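Local coordinates for pectate lyase 47 (Bacillus sp. TS-47, PDB 1VBL), which probably cleaves pectate by beta-elimination, as a thermostable, secreted, calcium-binding lyase of polysaccharide lyase family 1, at residues I67-D72 with I126-G131; Y189-I194 with N205-G210; R285-R290 with V294-N299. All coordinates share one frame; numbering follows the deposited sequence.

Contact 1: I67-D72 with I126-G131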
loop_
_atom_site.group_PDB
_atom_site.type_symbol
_atom_site.label_atom_id
_atom_site.label_comp_id
_atom_site.label_asym_id
_atom_site.label_seq_id
_atom_site.Cartn_x
_atom_site.Cartn_y
_atom_site.Cartn_z
ATOM N N ILE A 67 -9.017 -16.309 -3.298
ATOM C CA ILE A 67 -8.830 -16.749 -1.927
ATOM C C ILE A 67 -9.364 -15.674 -0.997
ATOM O O ILE A 67 -8.803 -14.579 -0.901
ATOM C CB ILE A 67 -7.344 -17.017 -1.584
ATOM C CG1 ILE A 67 -6.855 -18.271 -2.315
ATOM C CG2 ILE A 67 -7.183 -17.204 -0.078
ATOM C CD1 ILE A 67 -5.430 -18.675 -1.966
ATOM N N ASP A 68 -10.469 -15.994 -0.331
ATOM C CA ASP A 68 -11.106 -15.093 0.619
ATOM C C ASP A 68 -10.507 -15.438 1.981
ATOM O O ASP A 68 -10.613 -16.576 2.439
ATOM C CB ASP A 68 -12.618 -15.342 0.628
ATOM C CG ASP A 68 -13.382 -14.352 1.491
ATOM O OD1 ASP A 68 -12.750 -13.549 2.216
ATOM O OD2 ASP A 68 -14.631 -14.385 1.443
ATOM N N LEU A 69 -9.874 -14.459 2.620
ATOM C CA LEU A 69 -9.246 -14.671 3.919
ATOM C C LEU A 69 -10.214 -14.477 5.075
ATOM O O LEU A 69 -9.898 -14.796 6.220
ATOM C CB LEU A 69 -8.053 -13.724 4.076
ATOM C CG LEU A 69 -6.946 -13.967 3.049
ATOM C CD1 LEU A 69 -5.852 -12.911 3.183
ATOM C CD2 LEU A 69 -6.383 -15.368 3.253
ATOM N N ASN A 70 -11.394 -13.953 4.767
ATOM C CA ASN A 70 -12.423 -13.707 5.771
ATOM C C ASN A 70 -13.314 -14.953 5.878
ATOM O O ASN A 70 -14.524 -14.883 5.656
ATOM C CB ASN A 70 -13.261 -12.501 5.340
ATOM C CG ASN A 70 -13.951 -11.817 6.499
ATOM O OD1 ASN A 70 -15.042 -11.267 6.341
ATOM N ND2 ASN A 70 -13.313 -11.825 7.665
ATOM N N VAL A 71 -12.707 -16.091 6.211
ATOM C CA VAL A 71 -13.437 -17.352 6.326
ATOM C C VAL A 71 -13.005 -18.132 7.564
ATOM O O VAL A 71 -11.910 -17.913 8.092
ATOM C CB VAL A 71 -13.196 -18.251 5.087
ATOM C CG1 VAL A 71 -13.646 -17.532 3.820
ATOM C CG2 VAL A 71 -11.721 -18.617 4.985
ATOM N N ASP A 72 -13.857 -19.046 8.028
ATOM C CA ASP A 72 -13.507 -19.839 9.197
ATOM C C ASP A 72 -12.540 -20.951 8.817
ATOM O O ASP A 72 -12.086 -21.029 7.674
ATOM C CB ASP A 72 -14.757 -20.423 9.876
ATOM C CG ASP A 72 -15.614 -21.255 8.938
ATOM O OD1 ASP A 72 -15.056 -22.013 8.122
ATOM O OD2 ASP A 72 -16.856 -21.161 9.036
ATOM N N ILE A 126 -7.370 -12.688 9.467
ATOM C CA ILE A 126 -7.216 -12.224 8.089
ATOM C C ILE A 126 -5.853 -11.696 7.650
ATOM O O ILE A 126 -5.597 -11.596 6.450
ATOM C CB ILE A 126 -8.279 -11.158 7.742
ATOM C CG1 ILE A 126 -7.961 -9.834 8.439
ATOM C CG2 ILE A 126 -9.667 -11.665 8.159
ATOM C CD1 ILE A 126 -8.924 -8.715 8.075
ATOM N N MET A 127 -4.988 -11.336 8.594
ATOM C CA MET A 127 -3.662 -10.853 8.217
ATOM C C MET A 127 -2.721 -12.050 8.247
ATOM O O MET A 127 -2.388 -12.576 9.313
ATOM C CB MET A 127 -3.183 -9.755 9.169
ATOM C CG MET A 127 -4.004 -8.467 9.079
ATOM S SD MET A 127 -4.327 -7.917 7.364
ATOM C CE MET A 127 -2.675 -7.561 6.821
ATOM N N VAL A 128 -2.317 -12.483 7.058
ATOM C CA VAL A 128 -1.452 -13.646 6.888
ATOM C C VAL A 128 0.033 -13.301 6.935
ATOM O O VAL A 128 0.517 -12.489 6.143
ATOM C CB VAL A 128 -1.763 -14.344 5.536
ATOM C CG1 VAL A 128 -0.887 -15.569 5.351
ATOM C CG2 VAL A 128 -3.236 -14.732 5.482
ATOM N N TYR A 129 0.753 -13.925 7.864
ATOM C CA TYR A 129 2.190 -13.696 7.997
ATOM C C TYR A 129 2.955 -14.405 6.884
ATOM O O TYR A 129 2.615 -15.529 6.502
ATOM C CB TYR A 129 2.694 -14.217 9.344
ATOM C CG TYR A 129 2.426 -13.296 10.506
ATOM C CD1 TYR A 129 3.203 -12.155 10.711
ATOM C CD2 TYR A 129 1.398 -13.562 11.408
ATOM C CE1 TYR A 129 2.963 -11.305 11.788
ATOM C CE2 TYR A 129 1.147 -12.721 12.483
ATOM C CZ TYR A 129 1.932 -11.595 12.666
ATOM O OH TYR A 129 1.675 -10.759 13.725
ATOM N N VAL A 130 3.992 -13.746 6.374
ATOM C CA VAL A 130 4.823 -14.316 5.318
ATOM C C VAL A 130 6.254 -14.417 5.836
ATOM O O VAL A 130 6.821 -13.432 6.312
ATOM C CB VAL A 130 4.811 -13.437 4.039
ATOM C CG1 VAL A 130 5.657 -14.094 2.944
ATOM C CG2 VAL A 130 3.383 -13.245 3.548
ATOM N N GLY A 131 6.831 -15.611 5.755
ATOM C CA GLY A 131 8.193 -15.803 6.223
ATOM C C GLY A 131 9.224 -15.380 5.191
ATOM O O GLY A 131 8.877 -15.040 4.059
#

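Contact 2: Y189-I194 with N205-G210. With CA (calcium ion), chain B.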
loop_
_atom_site.group_PDB
_atom_site.type_symbol
_atom_site.label_atom_id
_atom_site.label_comp_id
_atom_site.label_asym_id
_atom_site.label_seq_id
_atom_site.Cartn_x
_atom_site.Cartn_y
_atom_site.Cartn_z
ATOM N N TYR A 189 -6.183 -2.780 8.596
ATOM C CA TYR A 189 -5.730 -3.689 7.554
ATOM C C TYR A 189 -5.355 -3.154 6.180
ATOM O O TYR A 189 -6.087 -2.370 5.575
ATOM C CB TYR A 189 -6.771 -4.808 7.402
ATOM C CG TYR A 189 -7.282 -5.305 8.743
ATOM C CD1 TYR A 189 -6.393 -5.754 9.724
ATOM C CD2 TYR A 189 -8.643 -5.265 9.056
ATOM C CE1 TYR A 189 -6.843 -6.140 10.988
ATOM C CE2 TYR A 189 -9.105 -5.650 10.323
ATOM C CZ TYR A 189 -8.197 -6.083 11.282
ATOM O OH TYR A 189 -8.634 -6.436 12.542
ATOM N N ASP A 190 -4.197 -3.609 5.701
ATOM C CA ASP A 190 -3.680 -3.253 4.378
ATOM C C ASP A 190 -3.620 -4.544 3.571
ATOM O O ASP A 190 -3.543 -5.629 4.147
ATOM C CB ASP A 190 -2.254 -2.716 4.463
ATOM C CG ASP A 190 -2.063 -1.750 5.591
ATOM O OD1 ASP A 190 -2.886 -0.821 5.720
ATOM O OD2 ASP A 190 -1.081 -1.917 6.345
ATOM N N SER A 191 -3.625 -4.438 2.244
ATOM C CA SER A 191 -3.528 -5.638 1.419
ATOM C C SER A 191 -2.132 -6.224 1.622
ATOM O O SER A 191 -1.952 -7.440 1.670
ATOM C CB SER A 191 -3.762 -5.298 -0.055
ATOM O OG SER A 191 -5.136 -5.020 -0.283
ATOM N N ILE A 192 -1.146 -5.341 1.741
ATOM C CA ILE A 192 0.234 -5.744 1.980
ATOM C C ILE A 192 0.854 -4.749 2.947
ATOM O O ILE A 192 0.879 -3.545 2.687
ATOM C CB ILE A 192 1.082 -5.770 0.684
ATOM C CG1 ILE A 192 0.579 -6.876 -0.247
ATOM C CG2 ILE A 192 2.554 -6.009 1.031
ATOM C CD1 ILE A 192 1.393 -7.033 -1.524
ATOM N N SER A 193 1.340 -5.263 4.069
ATOM C CA SER A 193 1.963 -4.436 5.087
ATOM C C SER A 193 3.391 -4.925 5.300
ATOM O O SER A 193 3.615 -6.064 5.704
ATOM C CB SER A 193 1.175 -4.530 6.395
ATOM O OG SER A 193 1.827 -3.804 7.423
ATOM N N ILE A 194 4.349 -4.055 5.007
ATOM C CA ILE A 194 5.761 -4.376 5.147
ATOM C C ILE A 194 6.299 -3.660 6.385
ATOM O O ILE A 194 6.360 -2.427 6.423
ATOM C CB ILE A 194 6.529 -3.926 3.887
ATOM C CG1 ILE A 194 5.931 -4.618 2.659
ATOM C CG2 ILE A 194 8.009 -4.239 4.028
ATOM C CD1 ILE A 194 6.509 -4.146 1.321
ATOM N N ASN A 205 0.870 -6.588 -9.556
ATOM C CA ASN A 205 -0.296 -6.913 -8.755
ATOM C C ASN A 205 -1.287 -5.793 -9.016
ATOM O O ASN A 205 -0.934 -4.752 -9.575
ATOM C CB ASN A 205 0.051 -6.947 -7.266
ATOM C CG ASN A 205 1.057 -8.027 -6.927
ATOM O OD1 ASN A 205 0.759 -9.224 -7.013
ATOM N ND2 ASN A 205 2.258 -7.614 -6.540
ATOM N N THR A 206 -2.535 -6.017 -8.638
ATOM C CA THR A 206 -3.555 -5.001 -8.801
ATOM C C THR A 206 -4.178 -4.803 -7.428
ATOM O O THR A 206 -4.480 -5.768 -6.729
ATOM C CB THR A 206 -4.624 -5.427 -9.830
ATOM O OG1 THR A 206 -4.038 -5.432 -11.140
ATOM C CG2 THR A 206 -5.799 -4.458 -9.816
ATOM N N PHE A 207 -4.325 -3.545 -7.030
ATOM C CA PHE A 207 -4.899 -3.215 -5.730
ATOM C C PHE A 207 -6.143 -2.378 -5.967
ATOM O O PHE A 207 -6.088 -1.371 -6.666
ATOM C CB PHE A 207 -3.886 -2.420 -4.905
ATOM C CG PHE A 207 -2.629 -3.183 -4.587
ATOM C CD1 PHE A 207 -2.527 -3.923 -3.411
ATOM C CD2 PHE A 207 -1.552 -3.176 -5.472
ATOM C CE1 PHE A 207 -1.371 -4.644 -3.118
ATOM C CE2 PHE A 207 -0.391 -3.893 -5.190
ATOM C CZ PHE A 207 -0.299 -4.628 -4.012
ATOM N N THR A 208 -7.265 -2.800 -5.389
ATOM C CA THR A 208 -8.522 -2.077 -5.558
ATOM C C THR A 208 -9.461 -2.355 -4.396
ATOM O O THR A 208 -9.369 -3.406 -3.766
ATOM C CB THR A 208 -9.246 -2.511 -6.853
ATOM O OG1 THR A 208 -10.488 -1.802 -6.969
ATOM C CG2 THR A 208 -9.539 -4.014 -6.829
ATOM N N ASP A 209 -10.351 -1.414 -4.095
ATOM C CA ASP A 209 -11.316 -1.653 -3.031
ATOM C C ASP A 209 -12.407 -2.553 -3.616
ATOM O O ASP A 209 -13.272 -3.056 -2.899
ATOM C CB ASP A 209 -11.901 -0.334 -2.506
ATOM C CG ASP A 209 -10.933 0.405 -1.592
ATOM O OD1 ASP A 209 -9.841 -0.146 -1.317
ATOM O OD2 ASP A 209 -11.257 1.527 -1.141
ATOM N N GLY A 210 -12.337 -2.754 -4.931
ATOM C CA GLY A 210 -13.274 -3.621 -5.635
ATOM C C GLY A 210 -14.758 -3.448 -5.376
ATOM O O GLY A 210 -15.305 -2.361 -5.550
HETATM CA CA CA B . -1.323 0.500 7.392
HETATM O O HOH W 1 -6.041 -3.707 -2.415
HETATM O O HOH W 2 -2.578 -0.666 9.061
HETATM O O HOH W 3 1.138 0.072 8.174
HETATM O O HOH W 4 -1.233 2.589 8.788
#

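Contact 3: R285-R290 with V294-N299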
loop_
_atom_site.group_PDB
_atom_site.type_symbol
_atom_site.label_atom_id
_atom_site.label_comp_id
_atom_site.label_asym_id
_atom_site.label_seq_id
_atom_site.Cartn_x
_atom_site.Cartn_y
_atom_site.Cartn_z
ATOM N N ARG A 285 -1.344 9.657 -0.826
ATOM C CA ARG A 285 -0.180 8.819 -0.512
ATOM C C ARG A 285 0.271 8.001 -1.714
ATOM O O ARG A 285 0.169 6.774 -1.708
ATOM C CB ARG A 285 -0.509 7.875 0.651
ATOM C CG ARG A 285 -0.955 8.578 1.926
ATOM C CD ARG A 285 -1.191 7.565 3.037
ATOM N NE ARG A 285 -1.543 8.201 4.303
ATOM C CZ ARG A 285 -1.761 7.539 5.437
ATOM N NH1 ARG A 285 -1.663 6.217 5.466
ATOM N NH2 ARG A 285 -2.073 8.200 6.544
ATOM N N LEU A 286 0.805 8.678 -2.726
ATOM C CA LEU A 286 1.232 8.003 -3.947
ATOM C C LEU A 286 2.711 8.159 -4.308
ATOM O O LEU A 286 3.039 8.409 -5.465
ATOM C CB LEU A 286 0.387 8.510 -5.121
ATOM C CG LEU A 286 -1.102 8.730 -4.841
ATOM C CD1 LEU A 286 -1.791 9.246 -6.105
ATOM C CD2 LEU A 286 -1.736 7.420 -4.383
ATOM N N PRO A 287 3.628 7.979 -3.342
ATOM C CA PRO A 287 3.429 7.634 -1.934
ATOM C C PRO A 287 3.648 8.846 -1.024
ATOM O O PRO A 287 3.953 9.935 -1.502
ATOM C CB PRO A 287 4.510 6.597 -1.709
ATOM C CG PRO A 287 5.675 7.249 -2.421
ATOM C CD PRO A 287 5.052 7.820 -3.705
ATOM N N ARG A 288 3.485 8.640 0.282
ATOM C CA ARG A 288 3.740 9.679 1.282
ATOM C C ARG A 288 5.035 9.177 1.915
ATOM O O ARG A 288 5.076 8.071 2.452
ATOM C CB ARG A 288 2.646 9.726 2.344
ATOM C CG ARG A 288 2.856 10.843 3.371
ATOM C CD ARG A 288 2.020 10.601 4.622
ATOM N NE ARG A 288 1.981 11.756 5.521
ATOM C CZ ARG A 288 3.025 12.253 6.179
ATOM N NH1 ARG A 288 4.229 11.707 6.054
ATOM N NH2 ARG A 288 2.859 13.302 6.977
ATOM N N VAL A 289 6.085 9.987 1.863
ATOM C CA VAL A 289 7.389 9.562 2.367
ATOM C C VAL A 289 8.014 10.311 3.537
ATOM O O VAL A 289 7.910 11.529 3.633
ATOM C CB VAL A 289 8.426 9.604 1.222
ATOM C CG1 VAL A 289 9.767 9.082 1.712
ATOM C CG2 VAL A 289 7.921 8.807 0.029
ATOM N N ARG A 290 8.681 9.551 4.402
ATOM C CA ARG A 290 9.420 10.085 5.537
ATOM C C ARG A 290 10.782 9.363 5.522
ATOM O O ARG A 290 10.834 8.157 5.302
ATOM C CB ARG A 290 8.740 9.755 6.877
ATOM C CG ARG A 290 7.394 10.447 7.171
ATOM C CD ARG A 290 6.893 10.005 8.560
ATOM N NE ARG A 290 5.770 10.787 9.088
ATOM C CZ ARG A 290 4.488 10.425 9.028
ATOM N NH1 ARG A 290 4.133 9.280 8.459
ATOM N NH2 ARG A 290 3.552 11.209 9.554
ATOM N N VAL A 294 13.743 7.601 -1.746
ATOM C CA VAL A 294 12.738 6.922 -2.539
ATOM C C VAL A 294 12.806 7.376 -3.993
ATOM O O VAL A 294 12.691 8.566 -4.294
ATOM C CB VAL A 294 11.328 7.200 -1.969
ATOM C CG1 VAL A 294 10.278 6.519 -2.831
ATOM C CG2 VAL A 294 11.239 6.688 -0.524
ATOM N N HIS A 295 13.003 6.407 -4.880
ATOM C CA HIS A 295 13.101 6.659 -6.312
ATOM C C HIS A 295 11.733 6.412 -6.940
ATOM O O HIS A 295 11.207 5.296 -6.897
ATOM C CB HIS A 295 14.139 5.723 -6.938
ATOM C CG HIS A 295 14.556 6.116 -8.324
ATOM N ND1 HIS A 295 15.249 5.267 -9.158
ATOM C CD2 HIS A 295 14.411 7.277 -9.003
ATOM C CE1 HIS A 295 15.516 5.888 -10.294
ATOM N NE2 HIS A 295 15.021 7.111 -10.225
ATOM N N ILE A 296 11.166 7.463 -7.520
ATOM C CA ILE A 296 9.848 7.397 -8.141
ATOM C C ILE A 296 9.984 7.725 -9.620
ATOM O O ILE A 296 10.233 8.877 -9.972
ATOM C CB ILE A 296 8.902 8.433 -7.492
ATOM C CG1 ILE A 296 8.831 8.188 -5.981
ATOM C CG2 ILE A 296 7.528 8.373 -8.137
ATOM C CD1 ILE A 296 7.974 9.202 -5.241
ATOM N N TYR A 297 9.819 6.731 -10.489
ATOM C CA TYR A 297 9.952 7.009 -11.911
ATOM C C TYR A 297 9.039 6.216 -12.834
ATOM O O TYR A 297 8.618 5.105 -12.516
ATOM C CB TYR A 297 11.419 6.834 -12.338
ATOM C CG TYR A 297 11.905 5.408 -12.493
ATOM C CD1 TYR A 297 11.802 4.743 -13.719
ATOM C CD2 TYR A 297 12.507 4.733 -11.427
ATOM C CE1 TYR A 297 12.291 3.447 -13.882
ATOM C CE2 TYR A 297 13.000 3.430 -11.580
ATOM C CZ TYR A 297 12.887 2.797 -12.813
ATOM O OH TYR A 297 13.370 1.515 -12.969
ATOM N N ASN A 298 8.727 6.814 -13.979
ATOM C CA ASN A 298 7.884 6.179 -14.983
ATOM C C ASN A 298 6.533 5.694 -14.467
ATOM O O ASN A 298 6.026 4.668 -14.919
ATOM C CB ASN A 298 8.633 5.006 -15.616
ATOM C CG ASN A 298 9.727 5.450 -16.572
ATOM O OD1 ASN A 298 10.555 4.643 -16.993
ATOM N ND2 ASN A 298 9.732 6.733 -16.928
ATOM N N ASN A 299 5.952 6.415 -13.516
ATOM C CA ASN A 299 4.648 6.025 -13.002
ATOM C C ASN A 299 3.606 6.848 -13.740
ATOM O O ASN A 299 3.886 7.966 -14.172
ATOM C CB ASN A 299 4.555 6.288 -11.501
ATOM C CG ASN A 299 5.483 5.398 -10.705
ATOM O OD1 ASN A 299 5.267 4.185 -10.601
ATOM N ND2 ASN A 299 6.534 5.991 -10.152
#

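Contact 1: I67-D72 with I126-G131
Leu69 packs against the short passage where helix 110-126 gives way to strand 127-129, and this is the tight part of the contact. Its two methyls straddle a single methyl of Val128: CD2 of Leu69 lies 3.9 Å from Val128 CG2, and the two side chains meet at about a right angle. CD1 of Leu69 also comes within 3.5 Å of Ile126 O, while its CB stands 4.5 Å from Ile126 CB. Leucine suits this place because its fork can set one methyl against both the Ile126 carbonyl oxygen and Val128 CG2 while the other also meets that methyl; Leu41 of helix 38-44 and Ile145 add apolar neighbours, and Arg38 of the same helix also touches it. Ile126 turns CG1 away into the crowded position between N and carbonyl carbon (chi1 73°). CG2 is thereby left to approach Leu69 O at 3.7 Å.

The other side is looser and polar. Asp68, partly exposed, folds back on its own segment in an Asx turn: its OD1 accepts the N-H of Asn70 at 2.9 Å, from above the carboxylate plane by 48°. This turn bends the chain as it leaves strand 66-68. A strand end and a helix end thus meet at the edge of the four-stranded parallel sheet that begins with 127-129, part of the right-handed parallel beta-helix of family 1 polysaccharide lyases.

Contact 2: Y189-I194 with N205-G210
Phe207 gives up the most surface here, and it meets Ser191 and Ile192 with its ring edge. Both partners lie near the plane of the ring: Ser191 CB is 3.8 Å from Phe207 CD1, and Ile192 CD1 is 3.9 Å from Phe207 CZ. The ring is aimed across the gap by a chi1 of -63°, which sets CG anti to the carbonyl carbon. Because the edge is used for these neighbours, the faces are available to other rings, and Phe165 and Phe248 do meet Phe207 with planes only about 5° apart.

Ile192 is the second largest contributor. It crosses Phe207 at about a right angle and reaches it through CD1, the far end of an extended chain (chi2 -177°). A large flat ring suits position 207 because it bridges most of the 7.7 Å between the CA atoms of Ser191 and Phe207, and Ile192 is long enough to meet the ring's far end at CZ.

Ser191, the third, is small enough to put its CB against the ring while its OG accepts from a water. That water donates to Ser191 OG at 2.7 Å and accepts a weak bond from Thr208 N, bridging the segments where no direct polar contact exists. One residue earlier, Asp190 binds calcium through both carboxylate oxygens, each at 2.6 Å; Asp229 and Asp233 complete the protein ligands, and three waters bind as well.

Tyr189, next to the metal ligand, packs on Gln119, Gln122 and Lys123 of helix 110-126. Ile192 and Ser193 are held by backbone bonds in the parallel sheet between strands 149-153 and 232-235, whereas Phe207, in strand 200-208, stands between strands 164-166 and 239-251.

Contact 3: R285-R290 with V294-N299
Pro287 and Ile296, with Val289 and Val294, join two faces of the parallel beta-helix within a single short stretch of chain: strand 288-289 runs into a turn, and strand 294-297 follows. The apolar contacts are two pairs of side chains that reach toward each other tip to tip. Val289 CG1 lies 3.6 Å from Val294 CG2, and Pro287 CD lies 3.6 Å from Ile296 CD1. Valine suits the closer pair of backbones, for the CA atoms of Val289 and Val294 are 7.7 Å apart. The CA atoms of Pro287 and Ile296 are 8.9 Å apart, and the longer isoleucine bridges the difference: its CG1 is anti to the carbonyl carbon and its chi2 of 177° extends CD1 to the ring. Pro287 follows a cis peptide bond and presents its CD rather than a flexible chain, which makes it a rigid partner.

Charged groups take the other side of the 285-290 segment. Arg290 points away from 294-299 and forms a salt bridge with Asp261; Arg288 makes a cation-pi contact with Trp345. The two guanidinium groups lie over one another, with Arg288 NH1 3.2 Å above the plane of Arg290 and over its centre. The negative charge of Asp261 probably eases this closeness.

On the 294-299 side, His295 has Tyr297 CD2 3.4 Å above one face of its ring, toward the rim, and the Tyr297 ring itself stacks with His275. Where strand 293-303 is interrupted, side-chain amides take over the bonding. An asparagine can donate and accept at once, and Asn299 uses both ends of its amide on the preceding coil: ND2 gives a hydrogen bond to Leu274 O, and OD1 takes one from Asn277 N.

Overall arrangement
Following the chain from the N terminus, contact 1 closes the longest loop, whose 53 intervening residues are largely helical and include all but the last residue of helix 110-126. Contact 2 comes next, with only 10 residues between its segments, and contact 3 is the shortest, with three. The loops lie in series; none crosses or encloses another. Contacts 1 and 2 touch directly: Ile126 and Met127 pack on Tyr189, and Met127 also reaches the backbone of Asp190, linking the end of that helix to the calcium-binding region. Contact 3 lies apart, its nearest atoms about 7 Å from contact 2, and contacts 1 and 3 occupy opposite sides of the chain's centre, so the series progresses along the beta-helix.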